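BsaWI endonuclease (Geobacillus stearothermophilus, PDB 4ZSF) is a restriction endonuclease of the PD-(D/E)XK nuclease class that binds DNA and probably cuts it with the help of metal ions. Local coordinates at residues L111-L116 with D145-V150. Numbering follows the deposited sequence.
Sequences LLQKDL and DLYITV. With nucleotides of chain B.
Leu-116 lays its CD2 methyl over one face of the Tyr-147 ring, 3.5 Å from the ring centroid and slightly offset toward the rim, a CH-pi contact in which the two side chains cross at about a right angle. CG anti to the backbone N (chi1 -178°) sends the leucine branch toward the ring. Strand 108-112, outermost in this chain's mixed sheet of the PD-(D/E)XK nuclease fold, pairs antiparallel with strand 146-152: Leu-111 N bonds Tyr-147 O (2.7 Å), and Tyr-147 N bonds Leu-111 O (2.8 Å). On the face of Leu-111 and Tyr-147, Leu-111 CD1 meets Thr-149 CG2 at 3.6 Å. Leu-112 and Leu-146 lie side by side, CD2 to CD2, against helix 70-103. The strand then turns into helix 113-121, and Leu-112, at the N-cap position, has its N bound by Asp-115 OD2 (2.8 Å), which also salt-bridges Lys-96. On the looser side, Gln-113 N reaches Asp-145 O only weakly (3.4 Å), and a water that donates to Asp-145 O also accepts weakly from Gln-113 N; another water links Gln-113 OE1 to Tyr-147 OH, while Gln-113 NE2 bonds Asn-142. An alanine in place of Tyr-147 would probably leave a gap under Leu-116 and deprive that bridging water of its phenol partner. Backbone bonds thus fix the strand register, apolar contact with the tyrosine face seats the following helix on the sheet, and water and Asn-142 complete the polar side.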
ATOM      1  N   LEU A 111      10.794   8.866  21.793  1.00 19.75           N
ATOM      2  CA  LEU A 111      11.689   8.002  21.033  1.00 22.38           C
ATOM      3  C   LEU A 111      11.105   7.666  19.672  1.00 21.37           C
ATOM      4  O   LEU A 111       9.889   7.333  19.578  1.00 22.45           O
ATOM      5  CB  LEU A 111      11.895   6.672  21.766  1.00 24.40           C
ATOM      6  CG  LEU A 111      12.292   6.725  23.223  1.00 23.93           C
ATOM      7  CD1 LEU A 111      12.262   5.268  23.708  1.00 26.58           C
ATOM      8  CD2 LEU A 111      13.673   7.361  23.348  1.00 29.12           C
ATOM      9  N   LEU A 112      11.947   7.633  18.641  1.00 22.99           N
ATOM     10  CA  LEU A 112      11.497   6.996  17.368  1.00 21.87           C
ATOM     11  C   LEU A 112      11.347   5.509  17.567  1.00 22.18           C
ATOM     12  O   LEU A 112      11.922   4.927  18.477  1.00 22.69           O
ATOM     13  CB  LEU A 112      12.491   7.233  16.219  1.00 22.81           C
ATOM     14  CG  LEU A 112      12.809   8.713  16.006  1.00 23.44           C
ATOM     15  CD1 LEU A 112      14.109   8.854  15.134  1.00 28.91           C
ATOM     16  CD2 LEU A 112      11.617   9.362  15.247  1.00 25.34           C
ATOM     17  N   GLN A 113      10.530   4.865  16.749  1.00 24.02           N
ATOM     18  CA  GLN A 113      10.459   3.397  16.824  1.00 24.07           C
ATOM     19  C   GLN A 113      11.861   2.782  16.757  1.00 27.69           C
ATOM     20  O   GLN A 113      12.183   1.875  17.560  1.00 27.94           O
ATOM     21  CB  GLN A 113       9.568   2.856  15.703  1.00 26.18           C
ATOM     22  CG  GLN A 113       9.593   1.362  15.621  1.00 31.24           C
ATOM     23  CD  GLN A 113       8.787   0.849  14.426  1.00 32.52           C
ATOM     24  OE1 GLN A 113       7.574   1.025  14.367  1.00 31.03           O
ATOM     25  NE2 GLN A 113       9.474   0.237  13.461  1.00 35.48           N
ATOM     26  N   LYS A 114      12.739   3.252  15.851  1.00 25.11           N
ATOM     27  CA  LYS A 114      14.062   2.603  15.820  1.00 30.18           C
ATOM     28  C   LYS A 114      14.882   2.892  17.114  1.00 27.76           C
ATOM     29  O   LYS A 114      15.733   2.095  17.486  1.00 30.98           O
ATOM     30  CB  LYS A 114      14.867   3.027  14.582  1.00 36.05           C
ATOM     31  CG  LYS A 114      15.328   4.441  14.641  1.00 38.91           C
ATOM     32  CD  LYS A 114      16.420   4.682  13.611  1.00 50.57           C
ATOM     33  CE  LYS A 114      16.460   6.140  13.214  1.00 56.39           C
ATOM     34  NZ  LYS A 114      15.359   6.497  12.245  1.00 60.79           N
ATOM     35  N   ASP A 115      14.648   4.030  17.764  1.00 27.71           N
ATOM     36  CA  ASP A 115      15.297   4.317  19.068  1.00 27.67           C
ATOM     37  C   ASP A 115      14.858   3.270  20.109  1.00 28.12           C
ATOM     38  O   ASP A 115      15.663   2.684  20.834  1.00 25.71           O
ATOM     39  CB  ASP A 115      14.934   5.712  19.618  1.00 29.52           C
ATOM     40  CG  ASP A 115      15.384   6.854  18.745  1.00 32.43           C
ATOM     41  OD1 ASP A 115      16.458   6.717  18.083  1.00 33.71           O
ATOM     42  OD2 ASP A 115      14.695   7.914  18.765  1.00 29.35           O
ATOM     43  N   LEU A 116      13.547   3.096  20.223  1.00 21.79           N
ATOM     44  CA  LEU A 116      13.043   2.110  21.167  1.00 23.97           C
ATOM     45  C   LEU A 116      13.560   0.709  20.815  1.00 26.14           C
ATOM     46  O   LEU A 116      13.945  -0.052  21.687  1.00 23.64           O
ATOM     47  CB  LEU A 116      11.517   2.113  21.180  1.00 22.58           C
ATOM     48  CG  LEU A 116      10.936   1.129  22.202  1.00 24.82           C
ATOM     49  CD1 LEU A 116      11.522   1.374  23.647  1.00 23.40           C
ATOM     50  CD2 LEU A 116       9.366   1.237  22.204  1.00 24.44           C
ATOM     51  N   ASP A 145       4.548   5.341  15.403  1.00 20.09           N
ATOM     52  CA  ASP A 145       5.620   6.144  14.820  1.00 22.38           C
ATOM     53  C   ASP A 145       6.610   6.566  15.912  1.00 24.48           C
ATOM     54  O   ASP A 145       7.820   6.591  15.721  1.00 24.65           O
ATOM     55  CB  ASP A 145       4.973   7.359  14.156  1.00 24.59           C
ATOM     56  CG  ASP A 145       4.029   6.928  13.030  1.00 33.14           C
ATOM     57  OD1 ASP A 145       4.481   6.115  12.164  1.00 30.56           O
ATOM     58  OD2 ASP A 145       2.841   7.321  13.036  1.00 30.98           O
ATOM     59  N   LEU A 146       6.067   6.837  17.091  1.00 19.20           N
ATOM     60  CA  LEU A 146       6.844   7.361  18.191  1.00 18.45           C
ATOM     61  C   LEU A 146       6.421   6.682  19.494  1.00 19.75           C
ATOM     62  O   LEU A 146       5.290   6.219  19.608  1.00 19.33           O
ATOM     63  CB  LEU A 146       6.609   8.855  18.337  1.00 18.48           C
ATOM     64  CG  LEU A 146       6.981   9.724  17.129  1.00 21.06           C
ATOM     65  CD1 LEU A 146       6.508  11.218  17.355  1.00 24.14           C
ATOM     66  CD2 LEU A 146       8.495   9.653  17.046  1.00 23.07           C
ATOM     67  N   TYR A 147       7.307   6.675  20.478  1.00 18.71           N
ATOM     68  CA  TYR A 147       6.981   6.185  21.816  1.00 17.95           C
ATOM     69  C   TYR A 147       7.400   7.246  22.836  1.00 21.24           C
ATOM     70  O   TYR A 147       8.278   8.088  22.539  1.00 22.68           O
ATOM     71  CB  TYR A 147       7.694   4.873  22.118  1.00 17.57           C
ATOM     72  CG  TYR A 147       7.164   3.737  21.273  1.00 20.19           C
ATOM     73  CD1 TYR A 147       6.085   2.988  21.707  1.00 19.74           C
ATOM     74  CD2 TYR A 147       7.702   3.486  20.009  1.00 21.19           C
ATOM     75  CE1 TYR A 147       5.590   1.923  20.925  1.00 19.36           C
ATOM     76  CE2 TYR A 147       7.210   2.437  19.193  1.00 19.91           C
ATOM     77  CZ  TYR A 147       6.142   1.673  19.672  1.00 22.03           C
ATOM     78  OH  TYR A 147       5.659   0.582  18.927  1.00 21.97           O
ATOM     79  N   ILE A 148       6.809   7.217  24.031  1.00 16.71           N
ATOM     80  CA  ILE A 148       7.237   8.223  25.021  1.00 16.11           C
ATOM     81  C   ILE A 148       7.568   7.511  26.319  1.00 20.55           C
ATOM     82  O   ILE A 148       6.860   6.558  26.739  1.00 20.51           O
ATOM     83  CB  ILE A 148       6.190   9.348  25.187  1.00 18.05           C
ATOM     84  CG1 ILE A 148       6.676  10.431  26.180  1.00 20.47           C
ATOM     85  CG2 ILE A 148       4.769   8.803  25.564  1.00 15.72           C
ATOM     86  CD1 ILE A 148       5.784  11.756  26.127  1.00 20.18           C
ATOM     87  N   THR A 149       8.617   7.989  26.997  1.00 19.49           N
ATOM     88  CA  THR A 149       9.068   7.361  28.222  1.00 18.47           C
ATOM     89  C   THR A 149       9.106   8.319  29.377  1.00 20.77           C
ATOM     90  O   THR A 149       9.118   9.568  29.176  1.00 21.29           O
ATOM     91  CB  THR A 149      10.500   6.805  28.107  1.00 25.06           C
ATOM     92  OG1 THR A 149      11.418   7.898  27.974  1.00 26.81           O
ATOM     93  CG2 THR A 149      10.668   5.864  26.914  1.00 24.93           C
ATOM     94  N   VAL A 150       9.166   7.754  30.579  1.00 20.90           N
ATOM     95  CA  VAL A 150       9.301   8.571  31.802  1.00 20.25           C
ATOM     96  C   VAL A 150      10.354   7.914  32.683  1.00 23.92           C
ATOM     97  O   VAL A 150      10.459   6.678  32.701  1.00 24.46           O
ATOM     98  CB  VAL A 150       7.974   8.692  32.573  1.00 21.39           C
ATOM     99  CG1 VAL A 150       7.484   7.275  33.030  1.00 20.58           C
ATOM    100  CG2 VAL A 150       8.154   9.612  33.757  1.00 22.04           C
TER
ATOM    101  P    DA B  13      18.200   3.951   9.399  1.00 47.82           P
ATOM    102  OP1  DA B  13      17.584   4.356  10.677  1.00 53.32           O
ATOM    103  OP2  DA B  13      19.374   4.680   8.842  1.00 49.08           O
ATOM    104  O5'  DA B  13      18.597   2.423   9.546  1.00 40.20           O
ATOM    105  C5'  DA B  13      17.598   1.425   9.602  1.00 38.40           C
ATOM    106  C4'  DA B  13      18.198   0.103   9.173  1.00 43.26           C
ATOM    107  O4'  DA B  13      18.103  -0.022   7.722  1.00 42.06           O
ATOM    108  C3'  DA B  13      19.701  -0.070   9.511  1.00 44.77           C
ATOM    109  O3'  DA B  13      19.957  -1.377   9.912  1.00 46.90           O
ATOM    110  C2'  DA B  13      20.382   0.180   8.174  1.00 46.83           C
ATOM    111  C1'  DA B  13      19.354  -0.451   7.247  1.00 45.07           C
ATOM    112  N9   DA B  13      19.558  -0.093   5.854  1.00 41.45           N
ATOM    113  C8   DA B  13      20.203   1.017   5.381  1.00 39.27           C
ATOM    114  N7   DA B  13      20.322   1.038   4.068  1.00 36.57           N
ATOM    115  C5   DA B  13      19.760  -0.169   3.681  1.00 34.28           C
ATOM    116  C6   DA B  13      19.592  -0.748   2.435  1.00 34.48           C
ATOM    117  N6   DA B  13      19.996  -0.152   1.303  1.00 35.34           N
ATOM    118  N1   DA B  13      19.012  -1.974   2.384  1.00 37.66           N
ATOM    119  C2   DA B  13      18.589  -2.540   3.529  1.00 37.22           C
ATOM    120  N3   DA B  13      18.712  -2.081   4.767  1.00 38.37           N
ATOM    121  C4   DA B  13      19.301  -0.879   4.770  1.00 36.44           C
TER
HETATM  122  O   HOH W   1       5.712   0.630  16.317  1.00 25.83           O
HETATM  123  O   HOH W   2       9.391   6.080  13.824  1.00 31.17           O